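PDB 3Q2I: dehydrogenase from Chromobacterium violaceum, which probably uses NAD to oxidise UDP-GlcNAcA, the nucleotide-sugar acid it binds, in the biosynthesis of 2,3-diacetamido-2,3-dideoxy-D-mannuronic acid. Local coordinates for residues T213-R218 against V222-T227; G179-D184 against A337-A342; G186-Q191 against G238-T243; V161-T166 against S193-L198. One frame throughout, in Å; residues are numbered along the deposited sequence. Where two conformers were deposited one is given.

Interaction 1 (T213-R218 against V222-T227); sequences TATLAR and VEDTGT. With NA (sodium ion), chain E.
A classic beta bulge sets two residues, Asp224 and Thr225, against the single Ala214 close to the turn of the antiparallel hairpin formed by 213-218 and 222-227. Ala214 and Thr225 form the hydrogen-bonded pair, with Ala214 N 3.0 Å from Thr225 O, while Thr213 and Gly226 are a non-hydrogen-bonded pair. From the bulge itself, the carboxylate of Asp224 takes over the bonding to the turn. With chi1 at 60°, Asp224 CG lies between its own N and carbonyl carbon, and the group reaches the backbone of 216-218. OD1 accepts from Leu216 N at 2.8 Å and from Thr225 OG1, the two donors lying on opposite faces of the carboxylate plane. OD2 takes Ala217 N on its syn lone pair and Arg218 N nearly along the C-O bond, the latter at 2.9 Å in an almost straight bond of 176°. Four donors therefore fix the carboxylate's rotation and probably stabilise its negative charge. Thr215 OG1 gives its hydrogen to Val222 O at 2.8 Å, approaching from above the carbonyl plane. At the strand end, Thr213 chelates a sodium ion through its O, 2.4 Å away, and its OG1, 2.5 Å away; waters take other positions, one doubtfully close. A further water links Thr213 OG1 to Glu223 OE1, and OE2 of the same carboxylate bonds to Tyr339. The hairpin joins strands 206-214 and 225-232 in the mixed sheet; strand 237-243 runs beside the latter, and Gly235 and Tyr157 of the second subunit pack on Leu216 and Ala217.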
# COMPACT_ATOMS: atom_id res chain seq x y z
N THR A 213 3.99 16.98 10.86
CA THR A 213 4.84 18.09 11.28
C THR A 213 5.11 19.03 10.13
O THR A 213 4.87 18.71 8.97
CB THR A 213 6.21 17.57 11.75
OG1 THR A 213 6.92 16.98 10.68
CG2 THR A 213 6.12 16.61 12.93
N ALA A 214 5.56 20.25 10.45
CA ALA A 214 5.72 21.24 9.39
C ALA A 214 6.72 22.27 9.87
O ALA A 214 6.87 22.41 11.09
CB ALA A 214 4.38 21.93 9.14
N THR A 215 7.29 23.00 8.90
CA THR A 215 8.08 24.19 9.26
C THR A 215 7.22 25.32 8.74
O THR A 215 7.23 25.59 7.52
CB THR A 215 9.41 24.18 8.51
OG1 THR A 215 10.12 22.97 8.82
CG2 THR A 215 10.26 25.36 8.97
N LEU A 216 6.43 25.92 9.62
CA LEU A 216 5.48 26.94 9.18
C LEU A 216 6.02 28.37 9.14
O LEU A 216 5.42 29.26 8.51
CB LEU A 216 4.18 26.94 9.99
CG LEU A 216 3.52 25.56 9.92
CD1 LEU A 216 2.28 25.55 10.81
CD2 LEU A 216 3.07 25.30 8.46
N ALA A 217 7.14 28.59 9.81
CA ALA A 217 7.65 29.98 9.83
C ALA A 217 9.15 30.08 9.91
O ALA A 217 9.73 31.00 9.34
CB ALA A 217 7.07 30.77 10.96
N ARG A 218 9.82 29.20 10.64
CA ARG A 218 11.26 29.40 10.81
C ARG A 218 12.07 28.95 9.61
O ARG A 218 11.62 28.12 8.81
CB ARG A 218 11.74 28.70 12.08
CG ARG A 218 11.05 29.26 13.29
CD ARG A 218 11.56 30.69 13.66
NE ARG A 218 10.73 31.19 14.74
CZ ARG A 218 9.68 31.98 14.59
NH1 ARG A 218 9.38 32.46 13.38
NH2 ARG A 218 8.98 32.37 15.66
N VAL A 222 14.14 21.40 10.18
CA VAL A 222 13.29 20.65 11.10
C VAL A 222 11.94 21.32 11.40
O VAL A 222 11.70 22.48 11.02
CB VAL A 222 14.03 20.37 12.46
CG1 VAL A 222 15.37 19.64 12.19
CG2 VAL A 222 14.21 21.69 13.24
N GLU A 223 11.00 20.60 12.00
CA GLU A 223 9.69 21.17 12.29
C GLU A 223 9.72 22.22 13.37
O GLU A 223 10.43 22.06 14.39
CB GLU A 223 8.64 20.07 12.59
CG GLU A 223 8.68 19.45 14.02
CD GLU A 223 9.81 18.50 14.34
OE1 GLU A 223 10.61 18.13 13.46
OE2 GLU A 223 9.93 18.06 15.52
N ASP A 224 8.95 23.28 13.15
CA ASP A 224 8.60 24.19 14.23
C ASP A 224 7.26 23.95 14.86
O ASP A 224 6.91 24.59 15.87
CB ASP A 224 8.81 25.69 13.83
CG ASP A 224 7.96 26.10 12.63
OD1 ASP A 224 6.88 25.50 12.40
OD2 ASP A 224 8.40 27.05 11.94
N THR A 225 6.48 23.02 14.26
CA THR A 225 5.08 22.80 14.65
C THR A 225 4.74 21.34 14.37
O THR A 225 5.15 20.81 13.36
CB THR A 225 4.15 23.69 13.78
OG1 THR A 225 4.51 25.08 13.98
CG2 THR A 225 2.66 23.52 14.13
N GLY A 226 3.95 20.71 15.23
CA GLY A 226 3.59 19.30 14.97
C GLY A 226 2.45 18.86 15.82
O GLY A 226 2.18 19.41 16.88
N THR A 227 1.80 17.77 15.42
CA THR A 227 0.78 17.14 16.21
C THR A 227 0.88 15.63 16.01
O THR A 227 1.26 15.18 14.93
CB THR A 227 -0.63 17.69 15.87
OG1 THR A 227 -1.56 17.17 16.81
CG2 THR A 227 -1.10 17.40 14.40
NA NA E . 6.42 17.02 8.19
O HOH W 1 9.15 16.10 11.69
O HOH W 2 3.89 15.65 8.17
O HOH W 3 5.88 17.04 6.27
O HOH W 4 8.37 15.44 7.92
O HOH W 5 8.31 18.40 8.48

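Interaction 2 (G179-D184 against A337-A342); sequences GTWEFD and AMYLSA
The hydroxyl of Tyr339, whose ring meets Trp181, is gripped by three groups: the backbone N atoms of Gly186 and Met189 and the carboxylate oxygen OE2 of Glu223. These bonds hold the phenol end in place, and the ring behind it presents one face to the indole. With CG anti to its carbonyl carbon (chi1 -63°), Trp181 comes to that face with an edge of its six-membered ring, in a T-shaped (edge-to-face) pair whose planes are 78° and centroids 5.5 Å apart. The touch is made by CZ3 of Trp181, 3.9 Å from CE2 of Tyr339, so the indole stands over the rim of the phenol and not over its centre. The contact is small, two rings meeting across more than 150 residues of chain. On the loop side, the turn carrying Trp181 is braced from within: Thr180 OG1 accepts from Phe183 N in an ST motif, and Asp184 OD2 takes Gly179 N on its anti lone pair at 2.8 Å. Tyr354 of the third subunit meets both rings, edge-to-face with Trp181. The pair thus joins the loop between helices 169-173 and 187-191 to helix 325-344, which packs against strands 206-214 and 348-349.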
# COMPACT_ATOMS: atom_id res chain seq x y z
N GLY A 179 18.65 23.28 14.53
CA GLY A 179 17.62 23.29 13.49
C GLY A 179 17.86 22.33 12.36
O GLY A 179 17.22 22.42 11.32
N THR A 180 18.78 21.38 12.52
CA THR A 180 19.18 20.42 11.49
C THR A 180 18.72 19.03 11.89
O THR A 180 18.61 18.70 13.10
CB THR A 180 20.74 20.31 11.26
OG1 THR A 180 21.39 19.79 12.44
CG2 THR A 180 21.33 21.66 10.91
N TRP A 181 18.33 18.19 10.91
CA TRP A 181 17.91 16.83 11.30
C TRP A 181 19.09 16.07 11.94
O TRP A 181 18.92 15.26 12.86
CB TRP A 181 17.40 16.00 10.11
CG TRP A 181 16.19 16.52 9.44
CD1 TRP A 181 16.09 17.00 8.14
CD2 TRP A 181 14.88 16.62 10.00
NE1 TRP A 181 14.79 17.43 7.92
CE2 TRP A 181 14.02 17.15 9.00
CE3 TRP A 181 14.32 16.29 11.23
CZ2 TRP A 181 12.67 17.38 9.23
CZ3 TRP A 181 12.99 16.51 11.44
CH2 TRP A 181 12.19 17.09 10.47
N GLU A 182 20.27 16.27 11.35
CA GLU A 182 21.40 15.37 11.67
C GLU A 182 21.84 15.65 13.11
O GLU A 182 22.20 14.71 13.84
CB GLU A 182 22.58 15.59 10.73
CG GLU A 182 23.79 14.70 11.05
CD GLU A 182 24.89 14.74 9.98
OE1 GLU A 182 25.75 13.83 10.06
OE2 GLU A 182 24.86 15.62 9.08
N PHE A 183 21.84 16.93 13.49
CA PHE A 183 22.41 17.30 14.80
C PHE A 183 21.44 17.70 15.88
O PHE A 183 21.78 17.71 17.08
CB PHE A 183 23.53 18.34 14.66
CG PHE A 183 24.68 17.85 13.82
CD1 PHE A 183 25.55 16.88 14.29
CD2 PHE A 183 24.80 18.27 12.51
CE1 PHE A 183 26.59 16.37 13.49
CE2 PHE A 183 25.81 17.75 11.70
CZ PHE A 183 26.72 16.80 12.18
N ASP A 184 20.21 18.04 15.51
CA ASP A 184 19.25 18.59 16.43
C ASP A 184 17.90 17.88 16.48
O ASP A 184 17.42 17.46 17.55
CB ASP A 184 19.08 20.11 16.11
CG ASP A 184 18.57 20.94 17.28
OD1 ASP A 184 18.42 20.42 18.40
OD2 ASP A 184 18.25 22.14 17.04
N ALA A 337 9.46 7.12 15.69
CA ALA A 337 8.21 6.68 15.05
C ALA A 337 7.37 7.89 14.61
O ALA A 337 6.79 7.86 13.49
CB ALA A 337 7.38 5.87 16.04
N MET A 338 7.34 8.96 15.41
CA MET A 338 6.61 10.19 15.06
C MET A 338 7.25 10.79 13.80
O MET A 338 6.52 11.20 12.88
CB MET A 338 6.66 11.25 16.18
CG MET A 338 6.05 10.77 17.48
SD MET A 338 6.30 12.10 18.71
CE MET A 338 5.34 11.44 20.05
N TYR A 339 8.59 10.84 13.74
CA TYR A 339 9.27 11.39 12.55
C TYR A 339 9.05 10.58 11.28
O TYR A 339 8.79 11.17 10.23
CB TYR A 339 10.75 11.70 12.84
CG TYR A 339 11.01 12.94 13.67
CD1 TYR A 339 9.98 13.79 14.07
CD2 TYR A 339 12.32 13.25 14.04
CE1 TYR A 339 10.26 14.97 14.82
CE2 TYR A 339 12.61 14.43 14.74
CZ TYR A 339 11.57 15.28 15.11
OH TYR A 339 11.83 16.47 15.82
N LEU A 340 9.10 9.26 11.40
CA LEU A 340 8.79 8.41 10.24
C LEU A 340 7.32 8.61 9.83
O LEU A 340 7.00 8.67 8.65
CB LEU A 340 9.02 6.95 10.60
CG LEU A 340 10.50 6.58 10.75
CD1 LEU A 340 10.57 5.22 11.45
CD2 LEU A 340 11.16 6.59 9.37
N SER A 341 6.42 8.68 10.81
CA SER A 341 4.99 8.79 10.48
C SER A 341 4.73 10.14 9.78
O SER A 341 3.98 10.19 8.79
CB SER A 341 4.22 8.76 11.81
OG SER A 341 2.82 9.00 11.50
N ALA A 342 5.29 11.23 10.29
CA ALA A 342 5.10 12.54 9.68
C ALA A 342 5.71 12.60 8.29
O ALA A 342 5.17 13.23 7.38
CB ALA A 342 5.75 13.63 10.54

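Interaction 3 (G186-Q191 against G238-T243); sequences GAFMNQ and GSMNVT. With HP7 ((2S,3S,4R,5R,6R)-5-acetamido-6-[[[(2R,3S,4R,5R)-5-(2,4-dioxopyrimidin-1-yl)-3,4-dihydroxy-oxolan-2-yl]methoxy-hydroxy-phosphoryl]oxy-hydroxy-phosphoryl]oxy-3,4-dihydroxy-oxane-2-carboxylic acid), chain C.
Phe188 and Val242 form the tight part of this contact. In one of the two conformers of Val242, its CG2 methyl sits over the centre of the Phe188 ring, 3.6 Å from the centroid and only 8° off the ring normal, a CH-pi arrangement in which all six ring carbons lie within about 4 Å of it. Val242 holds CG2 between its backbone N and carbonyl carbon (CG1 at chi1 -56°), and the same methyl reaches CB of Ala187 at 4.0 Å, so that it touches two successive residues of the helix. The fit is looser along the rim of the ring. There Met240, fully extended, passes by running the other way: its CG is 4.0 Å from CE1 of Phe188, and its SD lies 5.3 Å from the ring centroid, in the ring plane, a Met-aromatic contact at the edge. Helix 187-191, short and weakly bonded with a wider pi-type turn, crosses 238-243 at 74°, as a helix packed on the sheet of the C-terminal alpha/beta domain. Met338 and Tyr339 of helix 325-344 also pack on Phe188. The far end of the short helix leaves the strand and turns to the bound UDP-sugar acid. Asn190 OD1 accepts a hydrogen bond of 2.6 Å from the sugar hydroxyl O4', while Asp184 OD1 takes a hydrogen from Asn190 ND2, helping to orient the amide; O3' bonds weakly to Gln191 O.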
# COMPACT_ATOMS: atom_id res chain seq x y z
N GLY A 186 13.68 18.73 15.68
CA GLY A 186 12.87 19.96 15.80
C GLY A 186 12.04 20.00 17.05
O GLY A 186 12.49 19.59 18.14
N ALA A 187 10.90 20.65 16.95
CA ALA A 187 10.04 20.91 18.10
C ALA A 187 9.81 19.69 18.99
O ALA A 187 9.72 19.79 20.23
CB ALA A 187 8.74 21.55 17.67
N PHE A 188 9.66 18.50 18.38
CA PHE A 188 9.48 17.30 19.19
C PHE A 188 10.77 16.75 19.80
O PHE A 188 10.79 16.48 21.02
CB PHE A 188 8.78 16.20 18.37
CG PHE A 188 7.29 16.35 18.24
CD1 PHE A 188 6.42 16.04 19.26
CD2 PHE A 188 6.75 16.55 16.97
CE1 PHE A 188 5.03 16.10 19.11
CE2 PHE A 188 5.34 16.50 16.76
CZ PHE A 188 4.50 16.38 17.86
N MET A 189 11.83 16.61 19.01
CA MET A 189 13.05 15.93 19.48
C MET A 189 13.92 16.83 20.37
O MET A 189 14.56 16.29 21.29
CB MET A 189 13.85 15.49 18.26
CG MET A 189 15.25 14.89 18.55
SD MET A 189 16.00 14.13 17.11
CE MET A 189 15.08 12.60 17.00
N ASN A 190 13.92 18.11 20.07
CA ASN A 190 14.65 19.06 20.93
C ASN A 190 13.67 19.67 21.95
O ASN A 190 13.58 19.18 23.08
CB ASN A 190 15.35 20.16 20.13
CG ASN A 190 16.06 21.15 21.08
OD1 ASN A 190 15.61 21.31 22.20
ND2 ASN A 190 17.19 21.70 20.68
N GLN A 191 12.86 20.64 21.54
CA GLN A 191 12.27 21.53 22.55
C GLN A 191 11.31 20.86 23.50
O GLN A 191 11.38 21.02 24.74
CB GLN A 191 11.67 22.79 21.91
CG GLN A 191 12.74 23.71 21.31
CD GLN A 191 13.13 23.30 19.90
OE1 GLN A 191 12.35 22.71 19.13
NE2 GLN A 191 14.36 23.59 19.53
N GLY A 238 -4.74 9.45 22.65
CA GLY A 238 -4.40 10.80 23.04
C GLY A 238 -3.72 11.56 21.92
O GLY A 238 -3.48 11.02 20.84
N SER A 239 -3.38 12.81 22.19
CA SER A 239 -2.60 13.61 21.23
C SER A 239 -1.56 14.45 21.96
O SER A 239 -1.73 14.78 23.14
CB SER A 239 -3.54 14.57 20.50
OG SER A 239 -4.23 15.43 21.38
N MET A 240 -0.47 14.75 21.26
CA MET A 240 0.48 15.76 21.70
C MET A 240 0.65 16.81 20.62
O MET A 240 0.81 16.47 19.44
CB MET A 240 1.84 15.09 21.95
CG MET A 240 2.79 16.16 22.47
SD MET A 240 4.33 15.38 23.04
CE MET A 240 5.35 16.81 23.21
N ASN A 241 0.51 18.08 21.03
CA ASN A 241 0.51 19.20 20.08
C ASN A 241 1.66 20.10 20.48
O ASN A 241 1.83 20.38 21.70
CB ASN A 241 -0.75 20.04 20.27
CG ASN A 241 -1.99 19.24 20.06
OD1 ASN A 241 -2.16 18.62 19.01
ND2 ASN A 241 -2.85 19.19 21.06
N VAL A 242 2.51 20.48 19.54
CA VAL A 242 3.64 21.34 19.87
C VAL A 242 3.79 22.46 18.85
O VAL A 242 3.66 22.23 17.64
CB VAL A 242 4.91 20.49 20.02
CG1 VAL A 242 4.68 19.40 21.07
CG2 VAL A 242 5.30 19.79 18.70
N THR A 243 4.11 23.69 19.29
CA THR A 243 4.62 24.65 18.32
C THR A 243 5.62 25.54 19.03
O THR A 243 5.48 25.72 20.24
CB THR A 243 3.55 25.54 17.66
OG1 THR A 243 4.15 26.38 16.65
CG2 THR A 243 2.73 26.30 18.73
N1 HP7 C . 12.49 31.73 24.40
C2 HP7 C . 11.77 32.70 23.82
O2 HP7 C . 12.24 33.30 22.82
N3 HP7 C . 10.58 33.06 24.30
C4 HP7 C . 10.07 32.44 25.38
O4 HP7 C . 8.97 32.86 25.82
C5 HP7 C . 10.79 31.42 26.00
C6 HP7 C . 12.03 31.09 25.48
PA HP7 C . 14.43 28.59 27.99
PB HP7 C . 15.19 26.03 28.88
O'P HP7 C . 14.71 25.24 23.54
O'Q HP7 C . 16.82 24.61 23.67
C1' HP7 C . 13.87 24.34 27.37
O1A HP7 C . 13.03 28.73 28.56
O1B HP7 C . 14.03 26.09 29.85
C1C HP7 C . 13.77 31.35 23.78
C2' HP7 C . 13.59 22.83 27.48
N2' HP7 C . 13.57 22.40 28.88
O2A HP7 C . 15.62 29.23 28.65
O2B HP7 C . 16.64 26.12 29.32
C2C HP7 C . 14.95 32.16 24.30
O2C HP7 C . 15.76 32.39 23.14
C3' HP7 C . 14.65 22.03 26.73
O3' HP7 C . 14.12 20.68 26.61
O3A HP7 C . 14.83 27.06 27.71
O3B HP7 C . 15.09 24.61 28.08
C3C HP7 C . 15.69 31.17 25.19
O3C HP7 C . 17.09 31.43 25.20
C4' HP7 C . 14.87 22.59 25.32
O4' HP7 C . 15.97 21.97 24.65
C4C HP7 C . 15.40 29.81 24.55
O4C HP7 C . 14.03 30.00 24.17
C5' HP7 C . 15.28 24.07 25.49
O5' HP7 C . 14.12 24.71 26.02
C5C HP7 C . 15.45 28.72 25.60
O5C HP7 C . 14.38 29.08 26.46
C6' HP7 C . 15.65 24.68 24.16
C7' HP7 C . 12.56 21.83 29.53
O7' HP7 C . 11.49 21.45 29.04
C8' HP7 C . 12.78 21.63 31.01

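Interaction 4 (V161-T166 against S193-L198); sequences VNVFWT and SHYVDL. With HP7 ((2S,3S,4R,5R,6R)-5-acetamido-6-[[[(2R,3S,4R,5R)-5-(2,4-dioxopyrimidin-1-yl)-3,4-dihydroxy-oxolan-2-yl]methoxy-hydroxy-phosphoryl]oxy-hydroxy-phosphoryl]oxy-3,4-dihydroxy-oxane-2-carboxylic acid), chain C.
Tyr195 runs from helix 193-203 along the side chains of strand 156-164, and each part of it has its own neighbour. Its CB lies 3.9 Å from CG1 of Val161 and also touches CG2 of Val163. At CG the closest approach is reached, 3.5 Å to CG2 of Val163. This methyl stands over one face of the ring, nearer the CG end than the middle, and makes a CH-pi contact 21° off the ring normal. Further out, CE2 of Tyr195 comes within 3.7 Å of CZ2 of Trp165, and the hydroxyl OH ends 3.6 Å from the same carbon. The indole and phenol planes are almost perpendicular, at 87°, but meet obliquely. Val163 is shared between the two rings: with CG1 anti to the backbone N (chi1 -178°), that branch lies over the centre of the indole of its near neighbour Trp165 while CG2 serves the tyrosine. This is helix-on-sheet packing in the C-terminal alpha/beta domain; alternate residues Asn162 and Phe164 point the other way, where Asn160 and Leu258 of the second subunit pack on them. Just past the strand, Trp165 lines the UDP-sugar pocket. Its NE1 bonds to Val269 O, and its edge is offered to the acetamido group, CH2 lying 3.3 Å from the ligand's O7' and in the indole plane. From the helix, CD2 of His194 lies 3.3 Å from O3' of the sugar, and His194 NE2 is hydrogen-bonded to the nicotinamide dinucleotide, so one imidazole borders both the bound UDP-sugar acid and the dinucleotide.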
# COMPACT_ATOMS: atom_id res chain seq x y z
N VAL A 161 -1.30 16.25 25.63
CA VAL A 161 -0.11 17.04 26.01
C VAL A 161 -0.01 18.26 25.06
O VAL A 161 -0.03 18.10 23.83
CB VAL A 161 1.16 16.20 25.90
CG1 VAL A 161 2.42 17.03 26.16
CG2 VAL A 161 1.08 15.04 26.88
N ASN A 162 0.20 19.47 25.57
CA ASN A 162 0.39 20.66 24.75
C ASN A 162 1.68 21.33 25.15
O ASN A 162 1.96 21.49 26.33
CB ASN A 162 -0.70 21.72 24.94
CG ASN A 162 -2.06 21.24 24.48
OD1 ASN A 162 -2.18 20.53 23.49
ND2 ASN A 162 -3.10 21.73 25.13
N VAL A 163 2.49 21.66 24.17
CA VAL A 163 3.71 22.49 24.40
C VAL A 163 3.59 23.62 23.41
O VAL A 163 3.93 23.48 22.22
CB VAL A 163 5.00 21.69 24.22
CG1 VAL A 163 6.24 22.62 24.52
CG2 VAL A 163 4.98 20.50 25.23
N PHE A 164 3.13 24.77 23.93
CA PHE A 164 2.89 25.95 23.08
C PHE A 164 3.92 27.00 23.52
O PHE A 164 3.69 27.74 24.48
CB PHE A 164 1.48 26.48 23.25
CG PHE A 164 0.38 25.47 22.90
CD1 PHE A 164 0.59 24.51 21.90
CD2 PHE A 164 -0.87 25.51 23.50
CE1 PHE A 164 -0.41 23.61 21.54
CE2 PHE A 164 -1.88 24.61 23.13
CZ PHE A 164 -1.65 23.68 22.10
N TRP A 165 5.07 26.99 22.87
CA TRP A 165 6.22 27.77 23.29
C TRP A 165 6.69 28.69 22.17
O TRP A 165 6.12 28.76 21.06
CB TRP A 165 7.35 26.81 23.68
CG TRP A 165 7.19 26.18 25.06
CD1 TRP A 165 6.19 26.34 26.00
CD2 TRP A 165 8.14 25.28 25.63
NE1 TRP A 165 6.47 25.58 27.12
CE2 TRP A 165 7.65 24.90 26.90
CE3 TRP A 165 9.33 24.70 25.16
CZ2 TRP A 165 8.35 24.00 27.72
CZ3 TRP A 165 10.03 23.82 25.98
CH2 TRP A 165 9.53 23.47 27.26
N THR A 166 7.78 29.41 22.43
CA THR A 166 8.22 30.40 21.47
C THR A 166 9.71 30.36 21.27
O THR A 166 10.44 30.48 22.25
CB THR A 166 7.89 31.83 21.98
OG1 THR A 166 6.50 31.90 22.32
CG2 THR A 166 8.27 32.84 20.92
N SER A 193 11.10 17.53 24.12
CA SER A 193 11.46 16.15 24.38
C SER A 193 11.13 15.68 25.79
O SER A 193 10.86 14.51 25.97
CB SER A 193 12.92 15.84 24.01
OG SER A 193 13.72 16.71 24.77
N HIS A 194 11.14 16.57 26.77
CA HIS A 194 10.80 16.18 28.14
C HIS A 194 9.31 15.88 28.30
O HIS A 194 8.88 15.34 29.31
CB HIS A 194 11.25 17.25 29.17
CG HIS A 194 12.73 17.45 29.28
ND1 HIS A 194 13.58 16.49 29.77
CD2 HIS A 194 13.50 18.55 29.09
CE1 HIS A 194 14.82 16.94 29.78
NE2 HIS A 194 14.80 18.20 29.37
N TYR A 195 8.51 16.32 27.33
CA TYR A 195 7.08 16.04 27.31
C TYR A 195 6.80 14.77 26.51
O TYR A 195 5.95 13.98 26.91
CB TYR A 195 6.30 17.24 26.76
CG TYR A 195 6.41 18.47 27.63
CD1 TYR A 195 5.36 18.89 28.45
CD2 TYR A 195 7.55 19.25 27.60
CE1 TYR A 195 5.48 20.01 29.25
CE2 TYR A 195 7.69 20.38 28.42
CZ TYR A 195 6.64 20.73 29.25
OH TYR A 195 6.80 21.83 30.10
N VAL A 196 7.53 14.56 25.41
CA VAL A 196 7.46 13.27 24.72
C VAL A 196 7.77 12.16 25.71
O VAL A 196 7.15 11.08 25.69
CB VAL A 196 8.44 13.18 23.48
CG1 VAL A 196 8.38 11.75 22.90
CG2 VAL A 196 8.02 14.25 22.46
N ASP A 197 8.75 12.44 26.58
CA ASP A 197 9.15 11.45 27.58
C ASP A 197 7.97 10.99 28.42
O ASP A 197 7.96 9.86 28.90
CB ASP A 197 10.21 12.07 28.49
CG ASP A 197 10.76 11.11 29.50
OD1 ASP A 197 11.22 10.03 29.11
OD2 ASP A 197 10.77 11.48 30.71
N LEU A 198 7.00 11.87 28.68
CA LEU A 198 5.91 11.48 29.57
C LEU A 198 5.02 10.38 28.99
O LEU A 198 4.23 9.76 29.68
CB LEU A 198 5.00 12.70 29.87
CG LEU A 198 5.79 13.92 30.43
CD1 LEU A 198 4.89 15.10 30.55
CD2 LEU A 198 6.51 13.55 31.74
N1 HP7 C . 12.49 31.73 24.40
C2 HP7 C . 11.77 32.70 23.82
O2 HP7 C . 12.24 33.30 22.82
N3 HP7 C . 10.58 33.06 24.30
C4 HP7 C . 10.07 32.44 25.38
O4 HP7 C . 8.97 32.86 25.82
C5 HP7 C . 10.79 31.42 26.00
C6 HP7 C . 12.03 31.09 25.48
PA HP7 C . 14.43 28.59 27.99
PB HP7 C . 15.19 26.03 28.88
O'P HP7 C . 14.71 25.24 23.54
O'Q HP7 C . 16.82 24.61 23.67
C1' HP7 C . 13.87 24.34 27.37
O1A HP7 C . 13.03 28.73 28.56
O1B HP7 C . 14.03 26.09 29.85
C1C HP7 C . 13.77 31.35 23.78
C2' HP7 C . 13.59 22.83 27.48
N2' HP7 C . 13.57 22.40 28.88
O2A HP7 C . 15.62 29.23 28.65
O2B HP7 C . 16.64 26.12 29.32
C2C HP7 C . 14.95 32.16 24.30
O2C HP7 C . 15.76 32.39 23.14
C3' HP7 C . 14.65 22.03 26.73
O3' HP7 C . 14.12 20.68 26.61
O3A HP7 C . 14.83 27.06 27.71
O3B HP7 C . 15.09 24.61 28.08
C3C HP7 C . 15.69 31.17 25.19
O3C HP7 C . 17.09 31.43 25.20
C4' HP7 C . 14.87 22.59 25.32
O4' HP7 C . 15.97 21.97 24.65
C4C HP7 C . 15.40 29.81 24.55
O4C HP7 C . 14.03 30.00 24.17
C5' HP7 C . 15.28 24.07 25.49
O5' HP7 C . 14.12 24.71 26.02
C5C HP7 C . 15.45 28.72 25.60
O5C HP7 C . 14.38 29.08 26.46
C6' HP7 C . 15.65 24.68 24.16
C7' HP7 C . 12.56 21.83 29.53
O7' HP7 C . 11.49 21.45 29.04
C8' HP7 C . 12.78 21.63 31.01

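Following the chain from the N terminus, interaction 4 opens first, at strand 156-164, and closes at helix 193-203. Before it closes, interaction 2 opens in the loop at 179-184 and interaction 3 at helix 187-191, so both cross it. Interaction 1, the hairpin, follows in series after interaction 4 and is nested within the loop of interaction 3, which closes at strand 237-243. Interaction 2 closes last, at helix 325-344, and encloses both. Interactions 1, 3 and 4 reach the same mixed sheet and touch the second subunit; interactions 3 and 4 also share the UDP-sugar. Interaction 2 joins the flanking loop to the long C-terminal helix.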